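Local atomic coordinates of glutathione s-transferase (Haemonchus contortus, PDB entry 2WS2), a protein that probably catalyses the conjugation of glutathione to electrophilic, halide-bearing compounds, releasing the halide and an S-substituted glutathione. Residues 93-98 with 161-166; 89-94 with 147-152; 103-108 with 115-120; 185-190 with 194-199. One frame throughout, in Å; residues are numbered along the deposited sequence.

Interaction 1 (93-98 with 161-166). Unlike the reference sequence in segment 161-166: Gly164 (reference Thr).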
loop_
_atom_site.group_PDB
_atom_site.type_symbol
_atom_site.label_atom_id
_atom_site.label_comp_id
_atom_site.label_asym_id
_atom_site.label_seq_id
_atom_site.Cartn_x
_atom_site.Cartn_y
_atom_site.Cartn_z
ATOM N N ASP A 93 -5.722 -1.174 2.510
ATOM C CA ASP A 93 -4.369 -1.119 3.024
ATOM C C ASP A 93 -4.315 -2.153 4.168
ATOM O O ASP A 93 -3.364 -2.915 4.308
ATOM C CB ASP A 93 -4.137 0.261 3.590
ATOM C CG ASP A 93 -3.105 1.105 2.779
ATOM O OD1 ASP A 93 -2.814 0.886 1.565
ATOM O OD2 ASP A 93 -2.658 2.059 3.397
ATOM N N GLN A 94 -5.351 -2.139 5.004
ATOM C CA GLN A 94 -5.407 -2.989 6.181
ATOM C C GLN A 94 -5.500 -4.476 5.784
ATOM O O GLN A 94 -4.880 -5.340 6.412
ATOM C CB GLN A 94 -6.616 -2.618 7.041
ATOM C CG GLN A 94 -6.828 -3.534 8.236
ATOM C CD GLN A 94 -5.808 -3.251 9.322
ATOM O OE1 GLN A 94 -5.221 -2.164 9.363
ATOM N NE2 GLN A 94 -5.612 -4.196 10.212
ATOM N N PHE A 95 -6.313 -4.762 4.773
ATOM C CA PHE A 95 -6.421 -6.128 4.241
ATOM C C PHE A 95 -5.055 -6.581 3.726
ATOM O O PHE A 95 -4.577 -7.671 4.052
ATOM C CB PHE A 95 -7.510 -6.204 3.154
ATOM C CG PHE A 95 -7.451 -7.439 2.323
ATOM C CD1 PHE A 95 -7.884 -8.668 2.837
ATOM C CD2 PHE A 95 -6.940 -7.395 1.024
ATOM C CE1 PHE A 95 -7.828 -9.828 2.082
ATOM C CE2 PHE A 95 -6.887 -8.568 0.225
ATOM C CZ PHE A 95 -7.326 -9.790 0.772
ATOM N N LYS A 96 -4.394 -5.691 2.991
ATOM C CA LYS A 96 -3.060 -5.968 2.484
ATOM C C LYS A 96 -2.067 -6.340 3.602
ATOM O O LYS A 96 -1.258 -7.239 3.418
ATOM C CB LYS A 96 -2.559 -4.777 1.652
ATOM C CG LYS A 96 -1.726 -5.170 0.447
ATOM C CD LYS A 96 -2.634 -5.489 -0.751
ATOM C CE LYS A 96 -1.866 -6.016 -1.926
ATOM N NZ LYS A 96 -2.502 -5.541 -3.213
ATOM N N ASP A 97 -2.118 -5.668 4.757
ATOM C CA ASP A 97 -1.213 -6.019 5.870
ATOM C C ASP A 97 -1.606 -7.368 6.456
ATOM O O ASP A 97 -0.807 -8.030 7.123
ATOM C CB ASP A 97 -1.248 -4.976 6.996
ATOM C CG ASP A 97 -0.518 -3.674 6.637
ATOM O OD1 ASP A 97 0.235 -3.649 5.643
ATOM O OD2 ASP A 97 -0.702 -2.670 7.372
ATOM N N PHE A 98 -2.858 -7.752 6.242
ATOM C CA PHE A 98 -3.326 -9.041 6.703
ATOM C C PHE A 98 -2.710 -10.074 5.789
ATOM O O PHE A 98 -2.192 -11.067 6.265
ATOM C CB PHE A 98 -4.849 -9.115 6.709
ATOM C CG PHE A 98 -5.407 -10.531 6.858
ATOM C CD1 PHE A 98 -5.375 -11.186 8.087
ATOM C CD2 PHE A 98 -5.981 -11.178 5.778
ATOM C CE1 PHE A 98 -5.894 -12.478 8.234
ATOM C CE2 PHE A 98 -6.530 -12.479 5.920
ATOM C CZ PHE A 98 -6.477 -13.118 7.155
ATOM N N ALA A 161 -13.242 -9.907 -0.306
ATOM C CA ALA A 161 -14.232 -10.953 -0.652
ATOM C C ALA A 161 -13.602 -12.019 -1.543
ATOM O O ALA A 161 -14.029 -13.198 -1.538
ATOM C CB ALA A 161 -15.471 -10.334 -1.331
ATOM N N GLU A 162 -12.575 -11.608 -2.307
ATOM C CA GLU A 162 -11.797 -12.504 -3.152
ATOM C C GLU A 162 -10.877 -13.476 -2.379
ATOM O O GLU A 162 -10.628 -14.561 -2.853
ATOM C CB GLU A 162 -11.047 -11.694 -4.242
ATOM C CG GLU A 162 -10.070 -12.444 -5.129
ATOM C CD GLU A 162 -10.714 -13.585 -5.964
ATOM O OE1 GLU A 162 -10.026 -14.603 -6.156
ATOM O OE2 GLU A 162 -11.870 -13.454 -6.437
ATOM N N MET A 163 -10.405 -13.121 -1.190
ATOM C CA MET A 163 -9.668 -14.077 -0.345
ATOM C C MET A 163 -10.512 -15.273 0.132
ATOM O O MET A 163 -10.067 -16.073 0.977
ATOM C CB MET A 163 -9.052 -13.359 0.859
ATOM C CG MET A 163 -9.902 -13.308 2.088
ATOM S SD MET A 163 -8.965 -13.822 3.539
ATOM C CE MET A 163 -7.612 -14.751 2.794
ATOM N N GLY A 164 -11.730 -15.374 -0.392
ATOM C CA GLY A 164 -12.565 -16.575 -0.222
ATOM C C GLY A 164 -12.104 -17.739 -1.092
ATOM O O GLY A 164 -12.616 -18.869 -0.977
ATOM N N PHE A 165 -11.101 -17.489 -1.934
ATOM C CA PHE A 165 -10.601 -18.545 -2.786
ATOM C C PHE A 165 -9.442 -19.277 -2.187
ATOM O O PHE A 165 -8.713 -19.993 -2.875
ATOM C CB PHE A 165 -10.323 -18.036 -4.189
ATOM C CG PHE A 165 -11.560 -17.714 -4.910
ATOM C CD1 PHE A 165 -12.466 -18.734 -5.238
ATOM C CD2 PHE A 165 -11.902 -16.402 -5.181
ATOM C CE1 PHE A 165 -13.677 -18.447 -5.882
ATOM C CE2 PHE A 165 -13.103 -16.096 -5.816
ATOM C CZ PHE A 165 -13.993 -17.127 -6.180
ATOM N N THR A 166 -9.277 -19.140 -0.888
ATOM C CA THR A 166 -8.215 -19.889 -0.279
ATOM C C THR A 166 -8.853 -21.006 0.529
ATOM O O THR A 166 -8.370 -21.326 1.591
ATOM C CB THR A 166 -7.123 -18.988 0.464
ATOM O OG1 THR A 166 -7.548 -18.649 1.779
ATOM C CG2 THR A 166 -6.866 -17.703 -0.301
#

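Interaction 2 (89-94 with 147-152)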
loop_
_atom_site.group_PDB
_atom_site.type_symbol
_atom_site.label_atom_id
_atom_site.label_comp_id
_atom_site.label_asym_id
_atom_site.label_seq_id
_atom_site.Cartn_x
_atom_site.Cartn_y
_atom_site.Cartn_z
ATOM N N ASP A 89 -9.505 3.327 0.777
ATOM C CA ASP A 89 -8.087 3.148 0.768
ATOM C C ASP A 89 -7.653 2.500 2.069
ATOM O O ASP A 89 -6.972 1.550 2.005
ATOM C CB ASP A 89 -7.324 4.502 0.531
ATOM C CG ASP A 89 -7.370 4.956 -0.930
ATOM O OD1 ASP A 89 -7.688 4.125 -1.828
ATOM O OD2 ASP A 89 -7.064 6.145 -1.232
ATOM N N SER A 90 -8.085 2.983 3.239
ATOM C CA SER A 90 -7.513 2.523 4.515
ATOM C C SER A 90 -7.827 1.048 4.777
ATOM O O SER A 90 -7.052 0.341 5.426
ATOM C CB SER A 90 -8.043 3.361 5.707
ATOM O OG SER A 90 -9.380 2.925 6.064
ATOM N N ILE A 91 -9.005 0.623 4.335
ATOM C CA ILE A 91 -9.419 -0.826 4.429
ATOM C C ILE A 91 -8.646 -1.782 3.455
ATOM O O ILE A 91 -8.103 -2.776 3.874
ATOM C CB ILE A 91 -10.954 -1.014 4.279
ATOM C CG1 ILE A 91 -11.668 -0.221 5.384
ATOM C CG2 ILE A 91 -11.315 -2.546 4.377
ATOM C CD1 ILE A 91 -13.202 -0.210 5.326
ATOM N N ALA A 92 -8.572 -1.435 2.174
ATOM C CA ALA A 92 -7.598 -2.070 1.232
ATOM C C ALA A 92 -6.138 -2.157 1.722
ATOM O O ALA A 92 -5.398 -3.077 1.369
ATOM C CB ALA A 92 -7.637 -1.387 -0.129
ATOM N N ASP A 93 -5.722 -1.174 2.510
ATOM C CA ASP A 93 -4.369 -1.119 3.024
ATOM C C ASP A 93 -4.315 -2.153 4.168
ATOM O O ASP A 93 -3.364 -2.915 4.308
ATOM C CB ASP A 93 -4.137 0.261 3.590
ATOM C CG ASP A 93 -3.105 1.105 2.779
ATOM O OD1 ASP A 93 -2.814 0.886 1.565
ATOM O OD2 ASP A 93 -2.658 2.059 3.397
ATOM N N GLN A 94 -5.351 -2.139 5.004
ATOM C CA GLN A 94 -5.407 -2.989 6.181
ATOM C C GLN A 94 -5.500 -4.476 5.784
ATOM O O GLN A 94 -4.880 -5.340 6.412
ATOM C CB GLN A 94 -6.616 -2.618 7.041
ATOM C CG GLN A 94 -6.828 -3.534 8.236
ATOM C CD GLN A 94 -5.808 -3.251 9.322
ATOM O OE1 GLN A 94 -5.221 -2.164 9.363
ATOM N NE2 GLN A 94 -5.612 -4.196 10.212
ATOM N N TYR A 147 -22.507 -3.726 2.666
ATOM C CA TYR A 147 -21.174 -3.317 2.092
ATOM C C TYR A 147 -20.241 -2.648 3.099
ATOM O O TYR A 147 -20.672 -2.189 4.132
ATOM C CB TYR A 147 -21.359 -2.323 0.946
ATOM C CG TYR A 147 -22.138 -2.852 -0.230
ATOM C CD1 TYR A 147 -23.429 -2.413 -0.484
ATOM C CD2 TYR A 147 -21.581 -3.794 -1.097
ATOM C CE1 TYR A 147 -24.163 -2.904 -1.578
ATOM C CE2 TYR A 147 -22.306 -4.297 -2.182
ATOM C CZ TYR A 147 -23.595 -3.855 -2.417
ATOM O OH TYR A 147 -24.306 -4.354 -3.502
ATOM N N LEU A 148 -18.947 -2.533 2.770
ATOM C CA LEU A 148 -18.013 -2.015 3.759
ATOM C C LEU A 148 -18.094 -0.497 3.936
ATOM O O LEU A 148 -17.861 0.020 5.026
ATOM C CB LEU A 148 -16.566 -2.483 3.495
ATOM C CG LEU A 148 -16.049 -3.900 3.803
ATOM C CD1 LEU A 148 -14.897 -4.225 2.814
ATOM C CD2 LEU A 148 -15.574 -4.112 5.223
ATOM N N VAL A 149 -18.459 0.209 2.879
ATOM C CA VAL A 149 -18.307 1.669 2.827
ATOM C C VAL A 149 -19.401 2.171 1.882
ATOM O O VAL A 149 -19.543 1.697 0.760
ATOM C CB VAL A 149 -16.862 2.047 2.317
ATOM C CG1 VAL A 149 -16.680 3.547 2.229
ATOM C CG2 VAL A 149 -15.811 1.438 3.217
ATOM N N GLY A 150 -20.225 3.084 2.369
ATOM C CA GLY A 150 -21.336 3.606 1.571
ATOM C C GLY A 150 -22.309 2.483 1.304
ATOM O O GLY A 150 -22.506 1.626 2.161
ATOM N N ASP A 151 -22.875 2.432 0.107
ATOM C CA ASP A 151 -23.858 1.370 -0.218
ATOM C C ASP A 151 -23.879 0.910 -1.676
ATOM O O ASP A 151 -24.942 0.568 -2.234
ATOM C CB ASP A 151 -25.261 1.798 0.213
ATOM C CG ASP A 151 -25.539 3.234 -0.070
ATOM O OD1 ASP A 151 -25.592 3.635 -1.260
ATOM O OD2 ASP A 151 -25.716 3.956 0.925
ATOM N N SER A 152 -22.701 0.934 -2.301
ATOM C CA SER A 152 -22.527 0.469 -3.675
ATOM C C SER A 152 -21.167 -0.236 -3.541
ATOM O O SER A 152 -20.478 -0.076 -2.518
ATOM C CB SER A 152 -22.497 1.652 -4.674
ATOM O OG SER A 152 -22.500 1.249 -6.071
#

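Interaction 3 (103-108 with 115-120)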
loop_
_atom_site.group_PDB
_atom_site.type_symbol
_atom_site.label_atom_id
_atom_site.label_comp_id
_atom_site.label_asym_id
_atom_site.label_seq_id
_atom_site.Cartn_x
_atom_site.Cartn_y
_atom_site.Cartn_z
ATOM N N ARG A 103 1.372 -14.650 4.825
ATOM C CA ARG A 103 2.118 -15.367 3.775
ATOM C C ARG A 103 2.891 -16.578 4.330
ATOM O O ARG A 103 2.610 -17.699 3.942
ATOM C CB ARG A 103 3.119 -14.430 3.054
ATOM C CG ARG A 103 2.630 -13.667 1.839
ATOM C CD ARG A 103 2.605 -12.168 2.148
ATOM N NE ARG A 103 2.672 -11.294 0.973
ATOM C CZ ARG A 103 1.649 -10.993 0.182
ATOM N NH1 ARG A 103 0.451 -11.532 0.394
ATOM N NH2 ARG A 103 1.833 -10.182 -0.859
ATOM N N PRO A 104 3.892 -16.358 5.209
ATOM C CA PRO A 104 4.656 -17.474 5.763
ATOM C C PRO A 104 3.858 -18.708 6.147
ATOM O O PRO A 104 4.386 -19.819 6.044
ATOM C CB PRO A 104 5.311 -16.854 6.987
ATOM C CG PRO A 104 5.673 -15.498 6.493
ATOM C CD PRO A 104 4.590 -15.091 5.485
ATOM N N TYR A 105 2.606 -18.534 6.551
ATOM C CA TYR A 105 1.733 -19.686 6.819
ATOM C C TYR A 105 0.951 -20.117 5.559
ATOM O O TYR A 105 0.426 -21.221 5.484
ATOM C CB TYR A 105 0.814 -19.391 8.023
ATOM C CG TYR A 105 -0.304 -20.392 8.183
ATOM C CD1 TYR A 105 -0.080 -21.612 8.820
ATOM C CD2 TYR A 105 -1.562 -20.145 7.659
ATOM C CE1 TYR A 105 -1.086 -22.542 8.952
ATOM C CE2 TYR A 105 -2.583 -21.080 7.779
ATOM C CZ TYR A 105 -2.336 -22.267 8.441
ATOM O OH TYR A 105 -3.328 -23.198 8.568
ATOM N N PHE A 106 0.924 -19.265 4.540
ATOM C CA PHE A 106 0.227 -19.573 3.298
ATOM C C PHE A 106 0.969 -20.647 2.481
ATOM O O PHE A 106 0.365 -21.343 1.657
ATOM C CB PHE A 106 0.078 -18.286 2.476
ATOM C CG PHE A 106 -1.348 -17.858 2.227
ATOM C CD1 PHE A 106 -2.383 -18.238 3.086
ATOM C CD2 PHE A 106 -1.649 -17.057 1.129
ATOM C CE1 PHE A 106 -3.688 -17.827 2.847
ATOM C CE2 PHE A 106 -2.966 -16.641 0.883
ATOM C CZ PHE A 106 -3.983 -17.026 1.747
ATOM N N LYS A 107 2.276 -20.772 2.728
ATOM C CA LYS A 107 3.167 -21.612 1.936
ATOM C C LYS A 107 3.442 -22.970 2.580
ATOM O O LYS A 107 3.485 -23.987 1.889
ATOM C CB LYS A 107 4.493 -20.874 1.659
ATOM C CG LYS A 107 4.326 -19.480 1.040
ATOM C CD LYS A 107 3.585 -19.518 -0.301
ATOM C CE LYS A 107 2.137 -19.077 -0.192
ATOM N NZ LYS A 107 1.408 -19.112 -1.492
ATOM N N VAL A 108 3.638 -22.979 3.896
ATOM C CA VAL A 108 3.792 -24.217 4.683
ATOM C C VAL A 108 2.662 -25.259 4.450
ATOM O O VAL A 108 2.638 -26.351 5.062
ATOM C CB VAL A 108 4.014 -23.864 6.168
ATOM C CG1 VAL A 108 3.032 -24.545 7.086
ATOM C CG2 VAL A 108 5.470 -24.098 6.578
ATOM N N GLY A 115 8.026 -25.988 8.229
ATOM C CA GLY A 115 7.726 -25.716 9.630
ATOM C C GLY A 115 6.610 -26.528 10.239
ATOM O O GLY A 115 5.846 -27.204 9.521
ATOM N N ASP A 116 6.557 -26.477 11.576
ATOM C CA ASP A 116 5.404 -26.882 12.373
ATOM C C ASP A 116 4.266 -26.057 11.791
ATOM O O ASP A 116 4.334 -24.822 11.789
ATOM C CB ASP A 116 5.647 -26.550 13.855
ATOM C CG ASP A 116 4.850 -27.444 14.825
ATOM O OD1 ASP A 116 3.656 -27.738 14.562
ATOM O OD2 ASP A 116 5.420 -27.830 15.884
ATOM N N LEU A 117 3.268 -26.750 11.233
ATOM C CA LEU A 117 2.204 -26.126 10.446
ATOM C C LEU A 117 1.114 -25.667 11.407
ATOM O O LEU A 117 0.517 -24.592 11.233
ATOM C CB LEU A 117 1.647 -27.136 9.428
ATOM C CG LEU A 117 0.672 -26.793 8.294
ATOM C CD1 LEU A 117 0.631 -27.915 7.310
ATOM C CD2 LEU A 117 -0.751 -26.479 8.765
ATOM N N LYS A 118 0.882 -26.502 12.420
ATOM C CA LYS A 118 -0.146 -26.284 13.425
ATOM C C LYS A 118 0.192 -25.097 14.316
ATOM O O LYS A 118 -0.708 -24.382 14.752
ATOM C CB LYS A 118 -0.322 -27.545 14.280
ATOM C CG LYS A 118 -1.798 -27.879 14.625
ATOM C CD LYS A 118 -2.630 -28.148 13.349
ATOM C CE LYS A 118 -2.125 -29.381 12.584
ATOM N NZ LYS A 118 -2.516 -29.385 11.127
ATOM N N ALA A 119 1.479 -24.885 14.591
ATOM C CA ALA A 119 1.888 -23.755 15.428
ATOM C C ALA A 119 2.271 -22.495 14.643
ATOM O O ALA A 119 2.813 -21.546 15.211
ATOM C CB ALA A 119 2.978 -24.158 16.425
ATOM N N LEU A 120 1.980 -22.491 13.347
ATOM C CA LEU A 120 2.016 -21.277 12.533
ATOM C C LEU A 120 0.579 -20.850 12.290
ATOM O O LEU A 120 0.252 -19.652 12.299
ATOM C CB LEU A 120 2.708 -21.522 11.202
ATOM C CG LEU A 120 4.226 -21.355 11.123
ATOM C CD1 LEU A 120 4.527 -20.958 9.732
ATOM C CD2 LEU A 120 4.753 -20.308 12.122
#

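Interaction 4 (185-190 with 194-199)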
loop_
_atom_site.group_PDB
_atom_site.type_symbol
_atom_site.label_atom_id
_atom_site.label_comp_id
_atom_site.label_asym_id
_atom_site.label_seq_id
_atom_site.Cartn_x
_atom_site.Cartn_y
_atom_site.Cartn_z
ATOM N N LYS A 185 -22.388 -11.737 -0.953
ATOM C CA LYS A 185 -23.103 -10.565 -1.511
ATOM C C LYS A 185 -22.309 -9.841 -2.587
ATOM O O LYS A 185 -22.848 -9.443 -3.622
ATOM C CB LYS A 185 -23.486 -9.590 -0.370
ATOM C CG LYS A 185 -24.083 -8.262 -0.787
ATOM C CD LYS A 185 -23.954 -7.230 0.363
ATOM C CE LYS A 185 -24.802 -5.986 0.135
ATOM N NZ LYS A 185 -26.231 -6.174 -0.359
ATOM N N VAL A 186 -21.019 -9.666 -2.352
ATOM C CA VAL A 186 -20.143 -9.107 -3.435
ATOM C C VAL A 186 -20.173 -9.965 -4.683
ATOM O O VAL A 186 -20.481 -9.491 -5.791
ATOM C CB VAL A 186 -18.682 -8.928 -2.926
ATOM C CG1 VAL A 186 -17.788 -8.232 -3.982
ATOM C CG2 VAL A 186 -18.722 -8.184 -1.663
ATOM N N ARG A 187 -19.884 -11.250 -4.514
ATOM C CA ARG A 187 -19.797 -12.147 -5.657
ATOM C C ARG A 187 -21.168 -12.548 -6.195
ATOM O O ARG A 187 -21.238 -13.324 -7.133
ATOM C CB ARG A 187 -19.023 -13.422 -5.319
ATOM C CG ARG A 187 -17.661 -13.203 -4.707
ATOM C CD ARG A 187 -16.744 -14.243 -5.208
ATOM N NE ARG A 187 -15.901 -14.754 -4.131
ATOM C CZ ARG A 187 -16.206 -15.816 -3.394
ATOM N NH1 ARG A 187 -17.342 -16.474 -3.640
ATOM N NH2 ARG A 187 -15.376 -16.220 -2.420
ATOM N N SER A 188 -22.234 -12.012 -5.589
ATOM C CA SER A 188 -23.590 -12.256 -6.054
ATOM C C SER A 188 -23.950 -11.181 -7.064
ATOM O O SER A 188 -24.841 -11.371 -7.907
ATOM C CB SER A 188 -24.577 -12.337 -4.878
ATOM O OG SER A 188 -24.923 -11.064 -4.358
ATOM N N ASN A 189 -23.235 -10.057 -6.992
ATOM C CA ASN A 189 -23.230 -9.092 -8.076
ATOM C C ASN A 189 -23.144 -9.839 -9.422
ATOM O O ASN A 189 -22.298 -10.737 -9.570
ATOM C CB ASN A 189 -22.031 -8.138 -7.899
ATOM C CG ASN A 189 -22.246 -6.804 -8.555
ATOM O OD1 ASN A 189 -22.292 -6.691 -9.770
ATOM N ND2 ASN A 189 -22.393 -5.772 -7.742
ATOM N N PRO A 190 -24.020 -9.497 -10.398
ATOM C CA PRO A 190 -24.153 -10.222 -11.663
ATOM C C PRO A 190 -22.944 -10.167 -12.607
ATOM O O PRO A 190 -22.632 -11.165 -13.237
ATOM C CB PRO A 190 -25.348 -9.538 -12.331
ATOM C CG PRO A 190 -25.398 -8.193 -11.719
ATOM C CD PRO A 190 -25.018 -8.415 -10.303
ATOM N N LYS A 194 -20.617 -14.054 -13.146
ATOM C CA LYS A 194 -20.296 -14.575 -14.474
ATOM C C LYS A 194 -18.799 -14.517 -14.867
ATOM O O LYS A 194 -18.338 -15.336 -15.663
ATOM C CB LYS A 194 -21.145 -13.797 -15.490
ATOM C CG LYS A 194 -20.912 -14.020 -16.964
ATOM C CD LYS A 194 -21.902 -15.051 -17.645
ATOM C CE LYS A 194 -21.690 -16.463 -17.137
ATOM N NZ LYS A 194 -22.634 -17.466 -17.710
ATOM N N TRP A 195 -18.080 -13.519 -14.336
ATOM C CA TRP A 195 -16.615 -13.487 -14.326
ATOM C C TRP A 195 -16.026 -14.658 -13.550
ATOM O O TRP A 195 -15.233 -15.446 -14.100
ATOM C CB TRP A 195 -16.083 -12.171 -13.706
ATOM C CG TRP A 195 -14.595 -12.184 -13.560
ATOM C CD1 TRP A 195 -13.869 -12.071 -12.408
ATOM C CD2 TRP A 195 -13.652 -12.359 -14.619
ATOM N NE1 TRP A 195 -12.525 -12.146 -12.690
ATOM C CE2 TRP A 195 -12.362 -12.329 -14.039
ATOM C CE3 TRP A 195 -13.774 -12.547 -16.007
ATOM C CZ2 TRP A 195 -11.189 -12.468 -14.800
ATOM C CZ3 TRP A 195 -12.608 -12.695 -16.763
ATOM C CH2 TRP A 195 -11.336 -12.668 -16.149
ATOM N N ILE A 196 -16.371 -14.783 -12.270
ATOM C CA ILE A 196 -15.866 -15.929 -11.505
ATOM C C ILE A 196 -16.337 -17.313 -12.032
ATOM O O ILE A 196 -15.787 -18.350 -11.639
ATOM C CB ILE A 196 -16.044 -15.809 -9.952
ATOM C CG1 ILE A 196 -17.302 -16.544 -9.474
ATOM C CG2 ILE A 196 -15.973 -14.348 -9.485
ATOM C CD1 ILE A 196 -17.069 -17.398 -8.232
ATOM N N GLU A 197 -17.318 -17.323 -12.925
ATOM C CA GLU A 197 -17.799 -18.571 -13.549
ATOM C C GLU A 197 -17.036 -18.885 -14.826
ATOM O O GLU A 197 -17.041 -20.010 -15.296
ATOM C CB GLU A 197 -19.265 -18.451 -13.977
ATOM C CG GLU A 197 -20.347 -18.287 -12.904
ATOM C CD GLU A 197 -21.645 -17.814 -13.552
ATOM O OE1 GLU A 197 -22.777 -18.081 -13.049
ATOM O OE2 GLU A 197 -21.534 -17.153 -14.593
ATOM N N THR A 198 -16.426 -17.876 -15.423
ATOM C CA THR A 198 -15.911 -18.023 -16.761
ATOM C C THR A 198 -14.462 -17.540 -16.830
ATOM O O THR A 198 -13.920 -17.344 -17.922
ATOM C CB THR A 198 -16.755 -17.233 -17.775
ATOM O OG1 THR A 198 -16.713 -15.842 -17.436
ATOM C CG2 THR A 198 -18.230 -17.729 -17.802
ATOM N N ARG A 199 -13.852 -17.350 -15.667
ATOM C CA ARG A 199 -12.454 -16.945 -15.635
ATOM C C ARG A 199 -11.599 -18.185 -15.498
ATOM O O ARG A 199 -12.015 -19.182 -14.865
ATOM C CB ARG A 199 -12.151 -15.928 -14.515
ATOM C CG ARG A 199 -12.192 -16.516 -13.132
ATOM C CD ARG A 199 -12.252 -15.522 -12.007
ATOM N NE ARG A 199 -12.255 -16.311 -10.783
ATOM C CZ ARG A 199 -11.894 -15.868 -9.593
ATOM N NH1 ARG A 199 -11.475 -14.609 -9.436
ATOM N NH2 ARG A 199 -11.932 -16.701 -8.562
#

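Interaction 1 (93-98 with 161-166)
Met163 meets two phenylalanines, Phe95 and Phe98, which lie one helical turn apart, and this trio makes up the tight part of the contact. Both rings stand with CG opposite the backbone N (chi1 about 165°), so that they leave the same side of helix 82-100 and converge on Met163. The ring of Phe95 offers its edge to the base of the methionine, CE1 lying 3.9 Å from Met163 CB. Further out, Met163 SD comes within 3.7 Å of Phe98 CE2, also at the ring edge and 78° off the ring normal, a Met-aromatic contact. The methionine chain bends at chi2 and again at chi3 (-20°, nearly eclipsed) to get there. All three side chains are buried.

Away from the trio the segments diverge. Asp97 is exposed on the far face of its helix, while Phe165 and Glu162 point elsewhere: Phe165 forms cation-pi contacts with Arg187 and Arg199, and Glu162 is in a salt bridge with Arg199. The contact thus joins helix 82-100 to the chain leaving helix 155-162. Phe132 of helix 118-143 meets the ring of Phe98, and Ala161 packs on helix 177-186.

Interaction 2 (89-94 with 147-152)
Gly150 O, next to the Val149 that presses on Ile91, is gripped by two groups, Asn143 ND2 and Thr145 OG1, both from the end of helix 118-143 and the chain that follows it; the same amide nitrogen of Asn143 also donates to Tyr147 O, and Leu148 N donates to Asp157 OD1 of helix 155-162. These polar bonds to the backbone probably help to hold the turn, in which Gly150 has a positive phi (65°), while the contact of the turn with helix 82-100 is purely apolar.

That contact depends on the two branches of Ile91. Its longer arm is extended (chi2 176°) and carries CD1 to 3.7 Å from Val149 CG2, the two side chains running antiparallel alongside each other. The shorter branch, CG2, lies 4.3 Å from Leu148 CD1, a looser touch.

In the all-helical C-terminal domain of the glutathione transferase fold, this loop links the long helix 118-143 to helix 155-162. Leu148 packs between these helices, touching Val136, Ile139 and Val160, and Val149 packs on Val87 and Val88 of helix 82-100. Elsewhere on helix 82-100, the side chain of Gln94 hydrogen-bonds to Gln63 and Gln50 of the second subunit.

Interaction 3 (103-108 with 115-120)
Two close approaches of the backbone, Tyr105 CA to Leu120 CA at 5.9 Å and Val108 CA to Leu117 CA at 6.3 Å, set helix 103-107 and the residue after it beside the lead-in and first turn of helix 118-143.

Tyr105 supplies the buried part. With CG opposite its backbone N (chi1 168°), the ring reaches across so that CD1 lies 3.7 Å from Leu120 CB, while the carbonyl oxygen of Leu117 sits at the ring edge, in its plane, 3.5 Å from CE1. The phenol ends in a hydrogen bond with Glu121, and Phe125 meets the ring on the next turn of the long helix. Together these fix how the tyrosine lies.

Val108 and Leu117 are packed hard together: Val108 CG1 is 3.5 Å from Leu117 CG, closer than carbons usually stand, and the valine is rotated away from a staggered position (chi1 126°). Its other methyl, CG2, covers the backbone of exposed Gly115 at 3.6 Å from Gly115 N.

The arrangement packs the connection at one end of the antiparallel pair of helices 82-100 and 118-143, which is a hallmark of the C-terminal domain of glutathione transferases.

Interaction 4 (185-190 with 194-199)
Arg187 and Ile196 touch across a corner between two consecutive helices near the end of the glutathione transferase C-terminal domain. A type I beta turn from Val186 to Asn189 ends helix 177-186, and Asn189 is the N-cap residue of helix 190-198.

The touch is light, Arg187 CD standing 4.3 Å from Ile196 CG2. Beyond CB the arginine chain departs from the staggered positions (chi2 -144°), carrying its guanidinium past the isoleucine. Behind Ile196 lies a second arginine: the guanidinium of Arg199 has one face against Ile196 CB, offset toward the rim, and is held by a salt bridge to Glu16. Arg199 CB in turn covers one face of Trp195, whose NE1 is hydrogen-bonded to the same glutamate.

At the exposed end of the contact, Lys194 CB lies 3.8 Å from the carbonyl oxygen Pro190 O, one turn earlier in the helix.

A side-chain bond also spans the turn. Ser188 OG, swung round by a chi1 of 78°, donates to Lys185 O at 2.7 Å, approaching at a C=O angle of 111° and tilted out of the carbonyl plane.

Interactions 1 and 2 are the core pair: both start from helix 82-100, share Asp93 and Gln94, and use buried apolar side chains, aromatic and sulfur-bearing in one, purely aliphatic in the other. Interactions 3 and 4 lie at the surface, their centres about 30 Å apart, and each joins parts close in sequence. Interaction 3 is nested within the chain loop closed by interaction 1 and touches it through Thr166 and Phe106. Charge links interactions 1 and 4, where Glu162 pairs with Arg199. Interaction 2 meets interaction 4 through a cation-pi contact of Tyr147 with Lys185. The second subunit reaches the segments of interactions 1 and 2 alone.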